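Side-chain contacts in glutamate racemase (Campylobacter jejuni, PDB 3UHF), which belongs to the Asp/Glu/hydantoin racemase family, is built of parallel beta sheets flanked by helices, and holds D-glutamic acid in a pocket: residues 55-58 with 59-62; 79-82 with 83-87. All coordinates share one frame; numbering follows the deposited sequence.

Contact 1 (55-58 with 59-62); sequences YGDT and ARVP. With DGL (D-glutamic acid), chain C.
Asp-57, the first residue beyond the end of strand 51-56, meets Arg-60 through both its side chain and its backbone. Its chi1 of -172° sends the carboxylate away from the backbone N, and the arginine chain, bent at chi3 (-65°, about its CG–CD bond), turns back to set the edge of its guanidinium against OD2. NE donates to OD2 of Asp-57 at 2.8 Å along the syn lone pair, while NH2 reaches this OD2 at 3.2 Å from above the carboxylate plane. Both nitrogens converge on this one oxygen, which lies in the guanidinium plane; the carboxylate plane is turned 74° from it. Tyr-63 OH is also hydrogen-bonded to OD2, and OD1 is hydrogen-bonded to Ser-255 OG; together these bonds should hold the carboxylate in a fixed rotation and favour its charged form.

The backbone of Asp-57, centre of an inverse gamma turn, receives Arg-60 N on its O at 3.0 Å and, weakly, Val-61 N at 3.1 Å, which curls the chain round its carbonyl. Next comes Thr-58, whose OG1 is bonded to the O of Ser-256 and whose own O lies 3.5 Å from Val-61 CG1. The other methyl of this valine, CG2, is 3.8 Å from OE1 of D-glutamic acid, and Pro-62, entered through a cis peptide, sets CB 3.3 Å from OE2.

The turn follows strand 51-56 directly and abuts the loop beyond strand 249-254. Arg-60 reaches helix 68-82, with a salt bridge from NH1 to Glu-77 and a cation-pi contact with Phe-74.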
ATOM      1  N   TYR A  55       4.139   0.942 -11.942  1.00 24.41           N
ATOM      2  CA  TYR A  55       4.750  -0.292 -12.409  1.00 27.51           C
ATOM      3  C   TYR A  55       4.392  -1.401 -11.439  1.00 24.23           C
ATOM      4  O   TYR A  55       4.615  -1.276 -10.229  1.00 23.46           O
ATOM      5  CB  TYR A  55       6.271  -0.157 -12.508  1.00 27.45           C
ATOM      6  CG  TYR A  55       6.986  -1.458 -12.865  1.00 31.36           C
ATOM      7  CD1 TYR A  55       6.745  -2.103 -14.072  1.00 32.48           C
ATOM      8  CD2 TYR A  55       7.917  -2.016 -12.007  1.00 30.20           C
ATOM      9  CE1 TYR A  55       7.405  -3.291 -14.403  1.00 32.95           C
ATOM     10  CE2 TYR A  55       8.583  -3.187 -12.324  1.00 34.73           C
ATOM     11  CZ  TYR A  55       8.322  -3.826 -13.519  1.00 37.24           C
ATOM     12  OH  TYR A  55       8.995  -4.993 -13.822  1.00 33.23           O
ATOM     13  N   GLY A  56       3.819  -2.483 -11.966  1.00 25.32           N
ATOM     14  CA  GLY A  56       3.465  -3.625 -11.144  1.00 23.21           C
ATOM     15  C   GLY A  56       4.215  -4.849 -11.642  1.00 20.59           C
ATOM     16  O   GLY A  56       4.251  -5.096 -12.842  1.00 21.99           O
ATOM     17  N   ASP A  57       4.837  -5.598 -10.732  1.00 22.44           N
ATOM     18  CA  ASP A  57       5.654  -6.754 -11.137  1.00 25.05           C
ATOM     19  C   ASP A  57       4.776  -7.999 -11.302  1.00 22.15           C
ATOM     20  O   ASP A  57       4.962  -9.025 -10.640  1.00 20.20           O
ATOM     21  CB  ASP A  57       6.772  -7.002 -10.119  1.00 22.43           C
ATOM     22  CG  ASP A  57       7.772  -8.055 -10.584  1.00 27.20           C
ATOM     23  OD1 ASP A  57       7.752  -8.437 -11.785  1.00 26.41           O
ATOM     24  OD2 ASP A  57       8.585  -8.491  -9.741  1.00 22.33           O
ATOM     25  N   THR A  58       3.793  -7.896 -12.176  1.00 19.68           N
ATOM     26  CA  THR A  58       2.765  -8.929 -12.240  1.00 22.23           C
ATOM     27  C   THR A  58       3.281 -10.289 -12.726  1.00 20.37           C
ATOM     28  O   THR A  58       2.588 -11.285 -12.591  1.00 21.64           O
ATOM     29  CB  THR A  58       1.588  -8.477 -13.122  1.00 22.23           C
ATOM     30  OG1 THR A  58       2.087  -8.093 -14.403  1.00 25.34           O
ATOM     31  CG2 THR A  58       0.874  -7.284 -12.476  1.00 23.69           C
ATOM     32  N   ALA A  59       4.482 -10.336 -13.292  1.00 18.27           N
ATOM     33  CA  ALA A  59       5.036 -11.620 -13.726  1.00 20.80           C
ATOM     34  C   ALA A  59       5.468 -12.449 -12.524  1.00 22.02           C
ATOM     35  O   ALA A  59       5.479 -13.672 -12.581  1.00 22.15           O
ATOM     36  CB  ALA A  59       6.223 -11.415 -14.674  1.00 24.88           C
ATOM     37  N   ARG A  60       5.830 -11.782 -11.429  1.00 21.20           N
ATOM     38  CA  ARG A  60       6.422 -12.496 -10.301  1.00 21.57           C
ATOM     39  C   ARG A  60       5.603 -12.433  -9.009  1.00 23.84           C
ATOM     40  O   ARG A  60       5.950 -13.077  -8.019  1.00 22.90           O
ATOM     41  CB  ARG A  60       7.867 -12.018 -10.081  1.00 19.93           C
ATOM     42  CG  ARG A  60       8.710 -12.133 -11.341  1.00 21.95           C
ATOM     43  CD  ARG A  60      10.187 -11.841 -11.113  1.00 21.26           C
ATOM     44  NE  ARG A  60      10.400 -10.452 -10.724  1.00 22.52           N
ATOM     45  CZ  ARG A  60      11.568  -9.826 -10.843  1.00 28.21           C
ATOM     46  NH1 ARG A  60      12.623 -10.467 -11.347  1.00 24.14           N
ATOM     47  NH2 ARG A  60      11.676  -8.558 -10.470  1.00 26.01           N
ATOM     48  N   VAL A  61       4.515 -11.664  -9.036  1.00 20.04           N
ATOM     49  CA  VAL A  61       3.619 -11.484  -7.892  1.00 18.22           C
ATOM     50  C   VAL A  61       3.055 -12.870  -7.486  1.00 16.82           C
ATOM     51  O   VAL A  61       2.860 -13.740  -8.349  1.00 19.00           O
ATOM     52  CB  VAL A  61       2.487 -10.487  -8.286  1.00 21.75           C
ATOM     53  CG1 VAL A  61       1.524 -11.120  -9.289  1.00 18.79           C
ATOM     54  CG2 VAL A  61       1.724  -9.927  -7.060  1.00 18.71           C
ATOM     55  N   PRO A  62       2.823 -13.107  -6.181  1.00 17.44           N
ATOM     56  CA  PRO A  62       2.957 -12.247  -5.004  1.00 16.04           C
ATOM     57  C   PRO A  62       4.346 -12.255  -4.382  1.00 19.90           C
ATOM     58  O   PRO A  62       5.117 -13.192  -4.588  1.00 18.94           O
ATOM     59  CB  PRO A  62       1.983 -12.894  -4.016  1.00 19.41           C
ATOM     60  CG  PRO A  62       2.159 -14.357  -4.287  1.00 18.83           C
ATOM     61  CD  PRO A  62       2.292 -14.438  -5.807  1.00 19.07           C
TER
HETATM   62  N   DGL C 260       1.337  -5.863  -2.620  1.00 20.48           N
HETATM   63  CA  DGL C 260       1.405  -6.821  -1.512  1.00 18.17           C
HETATM   64  C   DGL C 260       1.289  -6.093  -0.182  1.00 17.30           C
HETATM   65  O   DGL C 260       0.799  -4.958  -0.117  1.00 18.20           O
HETATM   66  CB  DGL C 260       0.286  -7.857  -1.615  1.00 14.84           C
HETATM   67  CG  DGL C 260       0.460  -8.819  -2.788  1.00 20.22           C
HETATM   68  CD  DGL C 260       1.763  -9.582  -2.670  1.00 25.53           C
HETATM   69  OE1 DGL C 260       2.717  -9.252  -3.410  1.00 20.42           O
HETATM   70  OE2 DGL C 260       1.841 -10.484  -1.809  1.00 18.98           O
HETATM   71  OXT DGL C 260       1.651  -6.648   0.848  1.00 19.23           O

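Contact 2 (79-82 with 83-87); sequences LDFF and EQFQI
A chi1 of 173° at Phe-81 lays the ring back alongside its own carbonyl, while in Gln-84 CG is tucked between the backbone N and carbonyl carbon (chi1 68°) and the chain then runs extended toward that ring. The amide nitrogen ends 3.5 Å above one face of the Phe-81 ring, displaced toward the rim. From there Gln-84 NE2 donates to Phe-81 O at 2.9 Å, in the carbonyl plane and on a lone pair, which ties the side-chain amide to the last turn of the helix.

The CG of the same glutamine lies over a face of the Phe-85 ring, also near its rim. Phe-85 in turn presents its edge to Phe-81: the CE2 atoms of Phe-81 and Phe-85 are 3.5 Å apart, with the ring planes inclined at 56° in an oblique pair. On the inner side, CD1 of Ile-87 packs 3.9 Å from CD2 of Phe-82.

Toward the outside, Glu-83 brings its CG 3.2 Å from Asp-80 O, and Glu-83 OE1 stands 4.3 Å from Asp-80 OD1; these like charges probably repel mildly in this exposed position.

Phe-85 N bonds to Phe-82 O at 2.9 Å and closes a type I beta turn. Phe-82 also touches Ile-53 of the sheet, and Ile-87 reaches Phe-111. The arrangement is the helix-to-strand exit of a beta-alpha-beta crossover, in which strand 51-56, helix 68-82 and strand 89-92 follow one another and the two strands lie parallel in one sheet.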
ATOM      1  N   LEU A  79      13.601  -0.473  -9.120  1.00 27.04           N
ATOM      2  CA  LEU A  79      14.281   0.817  -9.101  1.00 26.82           C
ATOM      3  C   LEU A  79      15.015   1.043 -10.429  1.00 31.70           C
ATOM      4  O   LEU A  79      14.920   2.120 -11.020  1.00 32.73           O
ATOM      5  CB  LEU A  79      15.245   0.899  -7.915  1.00 31.90           C
ATOM      6  CG  LEU A  79      15.980   2.226  -7.728  1.00 34.84           C
ATOM      7  CD1 LEU A  79      14.987   3.372  -7.632  1.00 37.90           C
ATOM      8  CD2 LEU A  79      16.872   2.174  -6.503  1.00 31.28           C
ATOM      9  N   ASP A  80      15.718   0.020 -10.908  1.00 37.91           N
ATOM     10  CA  ASP A  80      16.384   0.093 -12.206  1.00 40.41           C
ATOM     11  C   ASP A  80      15.404   0.447 -13.322  1.00 40.48           C
ATOM     12  O   ASP A  80      15.700   1.287 -14.162  1.00 39.23           O
ATOM     13  CB  ASP A  80      17.066  -1.231 -12.549  1.00 49.16           C
ATOM     14  CG  ASP A  80      18.298  -1.492 -11.717  1.00 61.87           C
ATOM     15  OD1 ASP A  80      18.801  -0.554 -11.071  1.00 61.73           O
ATOM     16  OD2 ASP A  80      18.767  -2.649 -11.726  1.00 72.52           O
ATOM     17  N   PHE A  81      14.238  -0.193 -13.319  1.00 35.29           N
ATOM     18  CA  PHE A  81      13.213   0.075 -14.325  1.00 35.61           C
ATOM     19  C   PHE A  81      12.804   1.539 -14.345  1.00 36.82           C
ATOM     20  O   PHE A  81      12.604   2.123 -15.409  1.00 38.09           O
ATOM     21  CB  PHE A  81      11.965  -0.784 -14.093  1.00 35.56           C
ATOM     22  CG  PHE A  81      10.823  -0.438 -15.004  1.00 36.95           C
ATOM     23  CD1 PHE A  81      10.779  -0.941 -16.299  1.00 47.33           C
ATOM     24  CD2 PHE A  81       9.804   0.402 -14.580  1.00 38.14           C
ATOM     25  CE1 PHE A  81       9.736  -0.616 -17.150  1.00 47.29           C
ATOM     26  CE2 PHE A  81       8.759   0.733 -15.426  1.00 40.18           C
ATOM     27  CZ  PHE A  81       8.724   0.225 -16.712  1.00 39.66           C
ATOM     28  N   PHE A  82      12.678   2.125 -13.159  1.00 36.51           N
ATOM     29  CA  PHE A  82      12.191   3.488 -13.019  1.00 34.89           C
ATOM     30  C   PHE A  82      13.206   4.539 -13.446  1.00 44.60           C
ATOM     31  O   PHE A  82      12.844   5.673 -13.765  1.00 42.36           O
ATOM     32  CB  PHE A  82      11.772   3.749 -11.573  1.00 33.50           C
ATOM     33  CG  PHE A  82      10.343   3.416 -11.295  1.00 31.83           C
ATOM     34  CD1 PHE A  82      10.010   2.286 -10.573  1.00 26.71           C
ATOM     35  CD2 PHE A  82       9.326   4.224 -11.773  1.00 33.06           C
ATOM     36  CE1 PHE A  82       8.693   1.973 -10.323  1.00 30.89           C
ATOM     37  CE2 PHE A  82       8.005   3.912 -11.519  1.00 32.47           C
ATOM     38  CZ  PHE A  82       7.693   2.786 -10.800  1.00 29.97           C
ATOM     39  N   GLU A  83      14.480   4.170 -13.457  1.00 48.37           N
ATOM     40  CA  GLU A  83      15.523   5.171 -13.667  1.00 52.34           C
ATOM     41  C   GLU A  83      15.498   5.768 -15.075  1.00 52.16           C
ATOM     42  O   GLU A  83      16.134   6.786 -15.332  1.00 53.67           O
ATOM     43  CB  GLU A  83      16.909   4.625 -13.302  1.00 55.16           C
ATOM     44  CG  GLU A  83      17.620   3.868 -14.400  1.00 69.87           C
ATOM     45  CD  GLU A  83      19.015   3.431 -13.982  1.00 82.11           C
ATOM     46  OE1 GLU A  83      19.285   3.404 -12.761  1.00 83.88           O
ATOM     47  OE2 GLU A  83      19.841   3.122 -14.869  1.00 86.71           O
ATOM     48  N   GLN A  84      14.735   5.150 -15.972  1.00 47.30           N
ATOM     49  CA  GLN A  84      14.577   5.659 -17.327  1.00 49.77           C
ATOM     50  C   GLN A  84      13.552   6.795 -17.402  1.00 51.80           C
ATOM     51  O   GLN A  84      13.411   7.436 -18.444  1.00 50.59           O
ATOM     52  CB  GLN A  84      14.157   4.530 -18.271  1.00 51.33           C
ATOM     53  CG  GLN A  84      12.756   4.007 -18.008  1.00 49.63           C
ATOM     54  CD  GLN A  84      12.399   2.790 -18.855  1.00 54.19           C
ATOM     55  OE1 GLN A  84      12.174   2.902 -20.062  1.00 55.92           O
ATOM     56  NE2 GLN A  84      12.339   1.623 -18.221  1.00 47.02           N
ATOM     57  N   PHE A  85      12.851   7.056 -16.302  1.00 46.11           N
ATOM     58  CA  PHE A  85      11.707   7.972 -16.336  1.00 47.20           C
ATOM     59  C   PHE A  85      11.928   9.380 -15.774  1.00 49.99           C
ATOM     60  O   PHE A  85      11.101  10.265 -15.997  1.00 56.04           O
ATOM     61  CB  PHE A  85      10.490   7.331 -15.657  1.00 44.21           C
ATOM     62  CG  PHE A  85       9.891   6.202 -16.442  1.00 43.28           C
ATOM     63  CD1 PHE A  85       9.159   6.455 -17.590  1.00 50.77           C
ATOM     64  CD2 PHE A  85      10.064   4.889 -16.040  1.00 39.50           C
ATOM     65  CE1 PHE A  85       8.612   5.420 -18.320  1.00 49.76           C
ATOM     66  CE2 PHE A  85       9.516   3.852 -16.768  1.00 41.25           C
ATOM     67  CZ  PHE A  85       8.791   4.120 -17.909  1.00 46.64           C
ATOM     68  N   GLN A  86      13.027   9.583 -15.055  1.00 49.09           N
ATOM     69  CA  GLN A  86      13.298  10.870 -14.403  1.00 52.39           C
ATOM     70  C   GLN A  86      12.173  11.301 -13.453  1.00 52.49           C
ATOM     71  O   GLN A  86      11.561  12.351 -13.640  1.00 54.08           O
ATOM     72  CB  GLN A  86      13.563  11.979 -15.435  1.00 57.17           C
ATOM     73  CG  GLN A  86      14.806  11.774 -16.292  1.00 64.69           C
ATOM     74  CD  GLN A  86      14.514  11.056 -17.597  1.00 68.09           C
ATOM     75  OE1 GLN A  86      13.568  11.394 -18.312  1.00 69.95           O
ATOM     76  NE2 GLN A  86      15.330  10.058 -17.916  1.00 66.52           N
ATOM     77  N   ILE A  87      11.901  10.488 -12.435  1.00 49.68           N
ATOM     78  CA  ILE A  87      10.837  10.805 -11.484  1.00 40.20           C
ATOM     79  C   ILE A  87      11.348  11.641 -10.315  1.00 38.10           C
ATOM     80  O   ILE A  87      12.522  11.566  -9.954  1.00 42.31           O
ATOM     81  CB  ILE A  87      10.158   9.541 -10.941  1.00 32.57           C
ATOM     82  CG1 ILE A  87      11.196   8.591 -10.340  1.00 30.72           C
ATOM     83  CG2 ILE A  87       9.388   8.832 -12.046  1.00 38.54           C
ATOM     84  CD1 ILE A  87      10.576   7.336  -9.710  1.00 31.94           C
TER

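Contact 1 precedes helix 68-82 in the chain and contact 2 takes in its last turn and the exit from it: residues 55-62 lead from strand 51-56 toward the helix, and residues 79-87 carry the chain out of it. Their centres are about 17 Å apart, yet Tyr-55, at the start of 55-62, reaches contact 2. Tyr-55 CB packs 3.7 Å from Phe-82 CZ, and its ring stacks on that of Phe-81, with Tyr-55 CD1 3.7 Å from Phe-81 CE2. Their relation to the ligand differs: 59-62 supplies Val-61 and Pro-62 to the D-glutamic acid pocket, whereas the Phe-82 side chain is about 13 Å from the ligand, so contact 2 belongs to the packing of the fold.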